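Local coordinates for protein aromatic amino acid aminotransferase I (Candida albicans WO-1, PDB 6HNU) that probably catalyses the pyridoxal-phosphate-dependent transfer of the amino group of aromatic L-amino acids to 2-oxoglutarate, giving aromatic oxo-acids and L-glutamate, at residues B[6-11]-B[130-135]; B[10-15]-B[238-243]; B[231-236]-B[287-292]. All coordinates share one frame; numbering follows the deposited sequence.

Contact 1: B[6-11]-B[130-135]; sequences KPQAKD and YENWDV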
loop_
_atom_site.group_PDB
_atom_site.type_symbol
_atom_site.label_atom_id
_atom_site.label_comp_id
_atom_site.label_asym_id
_atom_site.label_seq_id
_atom_site.Cartn_x
_atom_site.Cartn_y
_atom_site.Cartn_z
ATOM N N LYS B 6 -20.624 -26.919 -5.579
ATOM C CA LYS B 6 -19.268 -27.537 -5.549
ATOM C C LYS B 6 -18.940 -27.947 -4.112
ATOM O O LYS B 6 -19.600 -27.493 -3.177
ATOM C CB LYS B 6 -18.303 -26.492 -6.123
ATOM C CG LYS B 6 -18.627 -26.020 -7.534
ATOM C CD LYS B 6 -17.881 -24.765 -7.962
ATOM C CE LYS B 6 -18.609 -23.480 -7.606
ATOM N NZ LYS B 6 -17.691 -22.306 -7.535
ATOM N N PRO B 7 -17.909 -28.781 -3.853
ATOM C CA PRO B 7 -17.522 -29.101 -2.482
ATOM C C PRO B 7 -16.915 -27.882 -1.782
ATOM O O PRO B 7 -16.547 -26.919 -2.466
ATOM C CB PRO B 7 -16.434 -30.167 -2.623
ATOM C CG PRO B 7 -15.853 -29.888 -3.993
ATOM C CD PRO B 7 -17.043 -29.454 -4.832
ATOM N N GLN B 8 -16.808 -27.954 -0.458
ATOM C CA GLN B 8 -16.041 -26.979 0.354
ATOM C C GLN B 8 -14.544 -27.276 0.184
ATOM O O GLN B 8 -14.180 -28.476 0.024
ATOM C CB GLN B 8 -16.410 -27.058 1.835
ATOM C CG GLN B 8 -17.862 -26.702 2.131
ATOM C CD GLN B 8 -18.139 -25.239 1.923
ATOM O OE1 GLN B 8 -18.880 -24.852 1.020
ATOM N NE2 GLN B 8 -17.564 -24.412 2.776
ATOM N N ALA B 9 -13.725 -26.224 0.264
ATOM C CA ALA B 9 -12.245 -26.296 0.331
ATOM C C ALA B 9 -11.838 -27.042 1.604
ATOM O O ALA B 9 -12.609 -27.050 2.577
ATOM C CB ALA B 9 -11.643 -24.909 0.316
ATOM N N LYS B 10 -10.648 -27.630 1.601
ATOM C CA LYS B 10 -10.040 -28.184 2.827
ATOM C C LYS B 10 -9.855 -27.050 3.815
ATOM O O LYS B 10 -9.707 -25.895 3.396
ATOM C CB LYS B 10 -8.708 -28.868 2.544
ATOM C CG LYS B 10 -8.855 -30.194 1.803
ATOM C CD LYS B 10 -7.612 -31.061 1.884
ATOM C CE LYS B 10 -7.808 -32.428 1.261
ATOM N NZ LYS B 10 -8.845 -33.210 1.973
ATOM N N ASP B 11 -9.903 -27.397 5.091
ATOM C CA ASP B 11 -9.507 -26.499 6.197
ATOM C C ASP B 11 -7.986 -26.397 6.183
ATOM O O ASP B 11 -7.317 -27.387 6.515
ATOM C CB ASP B 11 -10.014 -27.027 7.540
ATOM C CG ASP B 11 -9.783 -26.021 8.643
ATOM O OD1 ASP B 11 -8.744 -25.335 8.603
ATOM O OD2 ASP B 11 -10.650 -25.932 9.524
ATOM N N TYR B 130 -14.261 -25.059 -6.095
ATOM C CA TYR B 130 -14.846 -25.232 -4.737
ATOM C C TYR B 130 -15.770 -24.047 -4.465
ATOM O O TYR B 130 -15.761 -23.034 -5.212
ATOM C CB TYR B 130 -13.760 -25.398 -3.676
ATOM C CG TYR B 130 -12.826 -24.221 -3.549
ATOM C CD1 TYR B 130 -11.754 -24.053 -4.413
ATOM C CD2 TYR B 130 -13.040 -23.269 -2.577
ATOM C CE1 TYR B 130 -10.927 -22.951 -4.304
ATOM C CE2 TYR B 130 -12.210 -22.174 -2.432
ATOM C CZ TYR B 130 -11.147 -22.021 -3.306
ATOM O OH TYR B 130 -10.313 -20.961 -3.176
ATOM N N GLU B 131 -16.576 -24.170 -3.419
ATOM C CA GLU B 131 -17.747 -23.303 -3.204
ATOM C C GLU B 131 -17.293 -22.004 -2.518
ATOM O O GLU B 131 -17.750 -20.927 -2.961
ATOM C CB GLU B 131 -18.768 -24.105 -2.383
ATOM C CG GLU B 131 -20.048 -23.358 -2.074
ATOM C CD GLU B 131 -20.841 -22.974 -3.309
ATOM O OE1 GLU B 131 -20.747 -23.700 -4.344
ATOM O OE2 GLU B 131 -21.533 -21.935 -3.243
ATOM N N ASN B 132 -16.443 -22.105 -1.488
ATOM C CA ASN B 132 -16.174 -21.020 -0.500
ATOM C C ASN B 132 -14.902 -20.258 -0.918
ATOM O O ASN B 132 -13.961 -20.131 -0.120
ATOM C CB ASN B 132 -16.074 -21.551 0.938
ATOM C CG ASN B 132 -15.158 -22.744 1.132
ATOM O OD1 ASN B 132 -15.045 -23.626 0.268
ATOM N ND2 ASN B 132 -14.534 -22.797 2.299
ATOM N N TRP B 133 -14.913 -19.728 -2.130
ATOM C CA TRP B 133 -13.804 -18.921 -2.699
ATOM C C TRP B 133 -14.240 -17.464 -2.706
ATOM O O TRP B 133 -15.487 -17.146 -2.647
ATOM C CB TRP B 133 -13.389 -19.393 -4.095
ATOM C CG TRP B 133 -14.370 -19.069 -5.179
ATOM C CD1 TRP B 133 -15.491 -19.791 -5.468
ATOM C CD2 TRP B 133 -14.360 -17.956 -6.098
ATOM N NE1 TRP B 133 -16.159 -19.225 -6.518
ATOM C CE2 TRP B 133 -15.518 -18.080 -6.906
ATOM C CE3 TRP B 133 -13.498 -16.875 -6.337
ATOM C CZ2 TRP B 133 -15.814 -17.185 -7.943
ATOM C CZ3 TRP B 133 -13.801 -15.980 -7.342
ATOM C CH2 TRP B 133 -14.933 -16.147 -8.146
ATOM N N ASP B 134 -13.263 -16.578 -2.733
ATOM C CA ASP B 134 -13.554 -15.136 -2.777
ATOM C C ASP B 134 -12.393 -14.400 -3.432
ATOM O O ASP B 134 -11.379 -15.036 -3.780
ATOM C CB ASP B 134 -13.869 -14.585 -1.388
ATOM C CG ASP B 134 -14.904 -13.465 -1.417
ATOM O OD1 ASP B 134 -15.535 -13.226 -2.493
ATOM O OD2 ASP B 134 -15.061 -12.842 -0.386
ATOM N N VAL B 135 -12.629 -13.114 -3.638
ATOM C CA VAL B 135 -11.605 -12.137 -4.065
ATOM C C VAL B 135 -11.612 -10.985 -3.066
ATOM O O VAL B 135 -12.692 -10.566 -2.601
ATOM C CB VAL B 135 -11.885 -11.676 -5.496
ATOM C CG1 VAL B 135 -11.819 -12.844 -6.455
ATOM C CG2 VAL B 135 -13.225 -11.002 -5.613
HETATM O O HOH W 1 -18.638 -19.602 -8.354
HETATM O O HOH W 2 -18.901 -20.539 -5.307
HETATM O O HOH W 3 -12.703 -24.629 3.862
#

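Contact 2: B[10-15]-B[238-243]; sequences KDLTHL and KYDFLI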
loop_
_atom_site.group_PDB
_atom_site.type_symbol
_atom_site.label_atom_id
_atom_site.label_comp_id
_atom_site.label_asym_id
_atom_site.label_seq_id
_atom_site.Cartn_x
_atom_site.Cartn_y
_atom_site.Cartn_z
ATOM N N LYS B 10 -10.648 -27.630 1.601
ATOM C CA LYS B 10 -10.040 -28.184 2.827
ATOM C C LYS B 10 -9.855 -27.050 3.815
ATOM O O LYS B 10 -9.707 -25.895 3.396
ATOM C CB LYS B 10 -8.708 -28.868 2.544
ATOM C CG LYS B 10 -8.855 -30.194 1.803
ATOM C CD LYS B 10 -7.612 -31.061 1.884
ATOM C CE LYS B 10 -7.808 -32.428 1.261
ATOM N NZ LYS B 10 -8.845 -33.210 1.973
ATOM N N ASP B 11 -9.903 -27.397 5.091
ATOM C CA ASP B 11 -9.507 -26.499 6.197
ATOM C C ASP B 11 -7.986 -26.397 6.183
ATOM O O ASP B 11 -7.317 -27.387 6.515
ATOM C CB ASP B 11 -10.014 -27.027 7.540
ATOM C CG ASP B 11 -9.783 -26.021 8.643
ATOM O OD1 ASP B 11 -8.744 -25.335 8.603
ATOM O OD2 ASP B 11 -10.650 -25.932 9.524
ATOM N N LEU B 12 -7.441 -25.239 5.820
ATOM C CA LEU B 12 -5.972 -25.069 5.746
ATOM C C LEU B 12 -5.522 -24.051 6.788
ATOM O O LEU B 12 -4.416 -23.486 6.648
ATOM C CB LEU B 12 -5.604 -24.659 4.315
ATOM C CG LEU B 12 -5.947 -25.689 3.236
ATOM C CD1 LEU B 12 -5.532 -25.200 1.850
ATOM C CD2 LEU B 12 -5.287 -27.028 3.513
ATOM N N THR B 13 -6.319 -23.809 7.829
ATOM C CA THR B 13 -5.954 -22.745 8.801
ATOM C C THR B 13 -4.675 -23.188 9.527
ATOM O O THR B 13 -3.901 -22.320 9.902
ATOM C CB THR B 13 -7.148 -22.302 9.659
ATOM O OG1 THR B 13 -7.622 -23.462 10.312
ATOM C CG2 THR B 13 -8.261 -21.641 8.866
ATOM N N HIS B 14 -4.337 -24.480 9.551
ATOM C CA HIS B 14 -3.053 -24.964 10.123
ATOM C C HIS B 14 -1.842 -24.462 9.299
ATOM O O HIS B 14 -0.694 -24.534 9.784
ATOM C CB HIS B 14 -3.080 -26.501 10.275
ATOM C CG HIS B 14 -3.191 -27.233 8.973
ATOM N ND1 HIS B 14 -4.389 -27.381 8.311
ATOM C CD2 HIS B 14 -2.266 -27.829 8.203
ATOM C CE1 HIS B 14 -4.198 -28.073 7.203
ATOM N NE2 HIS B 14 -2.900 -28.340 7.103
ATOM N N LEU B 15 -2.031 -23.922 8.099
ATOM C CA LEU B 15 -0.866 -23.436 7.301
ATOM C C LEU B 15 -0.631 -21.939 7.544
ATOM O O LEU B 15 0.431 -21.416 7.115
ATOM C CB LEU B 15 -1.108 -23.767 5.826
ATOM C CG LEU B 15 -1.138 -25.266 5.535
ATOM C CD1 LEU B 15 -1.309 -25.504 4.042
ATOM C CD2 LEU B 15 0.119 -25.951 6.079
ATOM N N LYS B 238 -0.399 -33.735 -1.992
ATOM C CA LYS B 238 0.185 -34.952 -1.366
ATOM C C LYS B 238 1.022 -34.514 -0.174
ATOM O O LYS B 238 0.980 -35.190 0.864
ATOM C CB LYS B 238 0.991 -35.749 -2.403
ATOM C CG LYS B 238 1.850 -36.898 -1.877
ATOM C CD LYS B 238 2.641 -37.608 -2.973
ATOM C CE LYS B 238 3.429 -38.810 -2.478
ATOM N NZ LYS B 238 4.230 -39.419 -3.570
ATOM N N TYR B 239 1.750 -33.406 -0.280
ATOM C CA TYR B 239 2.625 -32.986 0.832
ATOM C C TYR B 239 1.976 -31.849 1.630
ATOM O O TYR B 239 2.585 -31.401 2.580
ATOM C CB TYR B 239 4.006 -32.647 0.299
ATOM C CG TYR B 239 4.690 -33.849 -0.271
ATOM C CD1 TYR B 239 5.261 -34.791 0.584
ATOM C CD2 TYR B 239 4.688 -34.096 -1.630
ATOM C CE1 TYR B 239 5.901 -35.907 0.080
ATOM C CE2 TYR B 239 5.290 -35.225 -2.154
ATOM C CZ TYR B 239 5.914 -36.131 -1.290
ATOM O OH TYR B 239 6.512 -37.250 -1.787
ATOM N N ASP B 240 0.776 -31.419 1.248
ATOM C CA ASP B 240 0.004 -30.382 1.990
ATOM C C ASP B 240 0.787 -29.076 2.150
ATOM O O ASP B 240 1.000 -28.624 3.269
ATOM C CB ASP B 240 -0.471 -30.928 3.337
ATOM C CG ASP B 240 -1.452 -30.002 4.023
ATOM O OD1 ASP B 240 -2.141 -29.241 3.306
ATOM O OD2 ASP B 240 -1.478 -30.024 5.275
ATOM N N PHE B 241 1.092 -28.400 1.040
ATOM C CA PHE B 241 1.605 -27.016 1.033
ATOM C C PHE B 241 0.715 -26.237 0.057
ATOM O O PHE B 241 0.031 -26.871 -0.777
ATOM C CB PHE B 241 3.115 -26.938 0.762
ATOM C CG PHE B 241 3.595 -27.533 -0.541
ATOM C CD1 PHE B 241 3.454 -26.847 -1.743
ATOM C CD2 PHE B 241 4.215 -28.769 -0.567
ATOM C CE1 PHE B 241 3.855 -27.435 -2.932
ATOM C CE2 PHE B 241 4.662 -29.331 -1.752
ATOM C CZ PHE B 241 4.493 -28.655 -2.929
ATOM N N LEU B 242 0.690 -24.914 0.185
ATOM C CA LEU B 242 -0.099 -24.049 -0.730
ATOM C C LEU B 242 0.672 -23.785 -2.016
ATOM O O LEU B 242 1.902 -23.932 -2.077
ATOM C CB LEU B 242 -0.434 -22.715 -0.051
ATOM C CG LEU B 242 -1.063 -22.810 1.331
ATOM C CD1 LEU B 242 -1.014 -21.483 2.032
ATOM C CD2 LEU B 242 -2.471 -23.322 1.249
ATOM N N ILE B 243 -0.034 -23.305 -3.028
ATOM C CA ILE B 243 0.642 -22.787 -4.239
ATOM C C ILE B 243 0.258 -21.324 -4.342
ATOM O O ILE B 243 -0.958 -21.025 -4.335
ATOM C CB ILE B 243 0.275 -23.579 -5.511
ATOM C CG1 ILE B 243 0.806 -25.010 -5.486
ATOM C CG2 ILE B 243 0.717 -22.830 -6.760
ATOM C CD1 ILE B 243 0.202 -25.896 -6.554
#

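Contact 3: B[231-236]-B[287-292]; sequences QIYDIA and DVEGRV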
loop_
_atom_site.group_PDB
_atom_site.type_symbol
_atom_site.label_atom_id
_atom_site.label_comp_id
_atom_site.label_asym_id
_atom_site.label_seq_id
_atom_site.Cartn_x
_atom_site.Cartn_y
_atom_site.Cartn_z
ATOM N N GLN B 231 0.517 -31.968 -12.402
ATOM C CA GLN B 231 1.444 -32.794 -11.587
ATOM C C GLN B 231 1.886 -32.005 -10.349
ATOM O O GLN B 231 2.016 -32.610 -9.285
ATOM C CB GLN B 231 2.647 -33.178 -12.432
ATOM C CG GLN B 231 2.336 -34.273 -13.440
ATOM C CD GLN B 231 3.550 -34.499 -14.301
ATOM O OE1 GLN B 231 4.226 -35.512 -14.177
ATOM N NE2 GLN B 231 3.889 -33.515 -15.120
ATOM N N ILE B 232 2.144 -30.712 -10.508
ATOM C CA ILE B 232 2.613 -29.832 -9.388
ATOM C C ILE B 232 1.473 -29.691 -8.374
ATOM O O ILE B 232 1.747 -29.828 -7.157
ATOM C CB ILE B 232 3.169 -28.495 -9.911
ATOM C CG1 ILE B 232 4.502 -28.693 -10.637
ATOM C CG2 ILE B 232 3.303 -27.483 -8.784
ATOM C CD1 ILE B 232 4.831 -27.626 -11.664
ATOM N N TYR B 233 0.239 -29.512 -8.843
ATOM C CA TYR B 233 -0.959 -29.437 -7.958
ATOM C C TYR B 233 -1.048 -30.725 -7.131
ATOM O O TYR B 233 -1.209 -30.680 -5.896
ATOM C CB TYR B 233 -2.239 -29.136 -8.751
ATOM C CG TYR B 233 -3.399 -28.911 -7.823
ATOM C CD1 TYR B 233 -3.493 -27.721 -7.110
ATOM C CD2 TYR B 233 -4.277 -29.928 -7.494
ATOM C CE1 TYR B 233 -4.484 -27.500 -6.177
ATOM C CE2 TYR B 233 -5.300 -29.712 -6.577
ATOM C CZ TYR B 233 -5.397 -28.500 -5.905
ATOM O OH TYR B 233 -6.369 -28.276 -4.975
ATOM N N ASP B 234 -0.863 -31.882 -7.777
ATOM C CA ASP B 234 -0.910 -33.204 -7.076
ATOM C C ASP B 234 0.171 -33.269 -5.985
ATOM O O ASP B 234 -0.099 -33.824 -4.901
ATOM C CB ASP B 234 -0.810 -34.372 -8.067
ATOM C CG ASP B 234 -2.050 -34.547 -8.924
ATOM O OD1 ASP B 234 -3.024 -33.900 -8.633
ATOM O OD2 ASP B 234 -1.996 -35.298 -9.907
ATOM N N ILE B 235 1.351 -32.727 -6.239
ATOM C CA ILE B 235 2.452 -32.698 -5.237
ATOM C C ILE B 235 2.039 -31.789 -4.077
ATOM O O ILE B 235 2.193 -32.198 -2.921
ATOM C CB ILE B 235 3.753 -32.264 -5.916
ATOM C CG1 ILE B 235 4.179 -33.319 -6.944
ATOM C CG2 ILE B 235 4.833 -31.970 -4.900
ATOM C CD1 ILE B 235 5.167 -32.795 -7.917
ATOM N N ALA B 236 1.463 -30.616 -4.364
ATOM C CA ALA B 236 1.011 -29.675 -3.300
ATOM C C ALA B 236 -0.036 -30.392 -2.437
ATOM O O ALA B 236 0.013 -30.275 -1.233
ATOM C CB ALA B 236 0.470 -28.414 -3.935
ATOM N N ASP B 287 -7.984 -26.160 -8.581
ATOM C CA ASP B 287 -7.789 -26.135 -7.112
ATOM C C ASP B 287 -9.028 -26.681 -6.392
ATOM O O ASP B 287 -9.599 -25.974 -5.603
ATOM C CB ASP B 287 -7.466 -24.729 -6.615
ATOM C CG ASP B 287 -7.111 -24.681 -5.138
ATOM O OD1 ASP B 287 -6.652 -25.733 -4.579
ATOM O OD2 ASP B 287 -7.298 -23.606 -4.537
ATOM N N VAL B 288 -9.313 -27.965 -6.548
ATOM C CA VAL B 288 -10.458 -28.619 -5.869
ATOM C C VAL B 288 -10.314 -28.476 -4.348
ATOM O O VAL B 288 -11.363 -28.379 -3.699
ATOM C CB VAL B 288 -10.640 -30.075 -6.342
ATOM C CG1 VAL B 288 -10.875 -30.129 -7.843
ATOM C CG2 VAL B 288 -9.481 -30.969 -5.959
ATOM N N GLU B 289 -9.094 -28.437 -3.797
ATOM C CA GLU B 289 -8.851 -28.450 -2.331
ATOM C C GLU B 289 -8.813 -27.024 -1.731
ATOM O O GLU B 289 -8.852 -26.915 -0.489
ATOM C CB GLU B 289 -7.563 -29.198 -1.982
ATOM C CG GLU B 289 -7.555 -30.646 -2.449
ATOM C CD GLU B 289 -6.534 -31.539 -1.765
ATOM O OE1 GLU B 289 -5.651 -31.021 -1.071
ATOM O OE2 GLU B 289 -6.655 -32.769 -1.905
ATOM N N GLY B 290 -8.742 -25.952 -2.531
ATOM C CA GLY B 290 -8.634 -24.581 -1.975
ATOM C C GLY B 290 -7.255 -24.281 -1.390
ATOM O O GLY B 290 -7.170 -23.451 -0.498
ATOM N N ARG B 291 -6.181 -24.880 -1.916
ATOM C CA ARG B 291 -4.816 -24.629 -1.404
ATOM C C ARG B 291 -4.064 -23.700 -2.373
ATOM O O ARG B 291 -2.807 -23.625 -2.286
ATOM C CB ARG B 291 -4.149 -25.985 -1.158
ATOM C CG ARG B 291 -3.909 -26.810 -2.425
ATOM C CD ARG B 291 -3.015 -27.991 -2.173
ATOM N NE ARG B 291 -3.590 -28.880 -1.165
ATOM C CZ ARG B 291 -3.272 -28.898 0.132
ATOM N NH1 ARG B 291 -3.904 -29.739 0.937
ATOM N NH2 ARG B 291 -2.316 -28.132 0.620
ATOM N N VAL B 292 -4.769 -23.064 -3.310
ATOM C CA VAL B 292 -4.118 -22.083 -4.234
ATOM C C VAL B 292 -4.505 -20.666 -3.793
ATOM O O VAL B 292 -5.706 -20.421 -3.557
ATOM C CB VAL B 292 -4.427 -22.341 -5.715
ATOM C CG1 VAL B 292 -3.727 -21.349 -6.626
ATOM C CG2 VAL B 292 -4.038 -23.736 -6.120
#

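Contact 1: B[6-11]-B[130-135]
Lys6 to Ala9 of the N-terminal arm lie beside residues 130-132, the loop that enters strand 133-138, and its first residue, Trp133. This is an outermost strand of the large sheet of the aminotransferase fold. The loop bends in an inverse gamma turn centred on Asn132. At this bend Ala9 N donates to Asn132 OD1 (2.9 Å). The bond is nearly straight (176°), and the donor lies in the amide plane on a lone pair of OD1. Asn132 ND2 reaches a water that also binds Ala9 O. Further back, Glu131 N donates to Pro7 O (2.9 Å). The Gln8 side chain crosses those of Glu131 and Asn132 obliquely, its amide 28° from that of Asn132, with OE1 3.5 Å from Glu131 CB. The Lys6 chain bends at chi3 (-89°), and its NZ meets Tyr130 O (3.1 Å) from above the carbonyl plane. Tyr130 O, Val128 O and two waters are four acceptors around NZ and must share its three protons. One of these waters accepts from Trp133 NE1 and the other donates to Glu131 O. Lys6 N makes a weak bond to Glu131 OE1. Ala9 CB packs obliquely against the Tyr130 ring, 3.6 Å from CD2.

Contact 2: B[10-15]-B[238-243]
His14 and Asp240 join a short 3-10 segment of the N-terminal arm to the link between helix 226-239 and strand 242-246 in the large sheet of the aminotransferase fold. The two side chains reach toward each other tip to tip. His14 NE2 donates to Asp240 OD2 (2.9 Å, 166°), using the syn lone pair of that oxygen. OD2 lies close to the imidazole plane, while the carboxylate is turned 46° from the ring. Asp240 CG is anti to the backbone N (chi1 -170°), on a residue that leaves the helix with positive phi. The other oxygen, OD1, forms a salt bridge with Arg291, so the carboxylate holds two basic side chains and is probably ionised. Next to this polar bridge lie three leucines. Each has CG anti to its carbonyl carbon and CD1 anti to CA. Leu12 and Leu15 both slide past Leu242 in the opposite direction and meet the same methyl. The arm itself is braced by an Asx turn, in which Asp11 OD1 accepts from Thr13 N; the same oxygen also accepts from Thr13 OG1. Leu242 CD2 lies 3.6 Å from Leu12 CD1 and 3.7 Å from Leu15 CD1.

Contact 3: B[231-236]-B[287-292]
Asp287 OD1 accepts from Tyr233 OH (2.6 Å) and from Arg291 N (2.8 Å). OD1 offers its anti lone pair to the tyrosine and its syn lone pair to the backbone N-H. The second oxygen, OD2, accepts from Val292 N, which comes from above the carboxylate plane. The carboxylate of Asp287 thus ties the backbone that follows the type I beta turn 287-290 back to the start of that turn. These donors would be expected to favour its charged form.

Tyr233 brings the helix to this turn. Its CG is anti to the backbone N (chi1 -174°), and the ring stands 73° from the carboxylate plane. The hydroxyl is both donor and acceptor: it donates to Asp287 OD1 and accepts from Glu289 N (3.0 Å, 159°). Both partners lie near the ring plane. Val292 CG2 also comes to the ring edge, 3.8 Å from CE1. Arg291 CG packs obliquely beside the ring.

One turn of helix further on, Ala236 CB touches Arg291 CD (3.9 Å). Ala236 O lies over one face of the guanidinium, offset toward its rim. The Arg291 chain is bent, and its NE and NH1 both grip Glu289 OE1 side-on, each at 3.0 Å and in the guanidinium plane. NH2 turns to the Asp240 carboxylate and to Phe241 O.

The contact is buried. Helix 226-239 is the crossover helix of a beta-alpha-beta unit between parallel strands 209-212 and 242-246. Here it packs against the loop that leaves helix 283-286 and starts strand 292-297, the next parallel strand of the sheet. Phe283 of that short helix touches both Ile232 and Val292.

In the fold
The N-terminal arm makes the first two contacts in succession. Contact 1 closes a loop from 6-11 to 130-135, at the start of strand 133-138. Contact 2 begins in the same stretch, sharing Lys10 and Asp11, and closes a much longer loop at 238-243. Contact 3 opens at 231-236, after contact 1 has closed but before contact 2 has. It ends at 287-292, so contacts 2 and 3 cross. Lys10 N meets Glu289 O, which joins the arm to the turn of contact 3, and Ile243 N of strand 242-246 meets Arg291 O, just before strand 292-297. Together the three tie the arm, helix 226-239 and the starts of strands 133-138, 242-246 and 292-297 into one region.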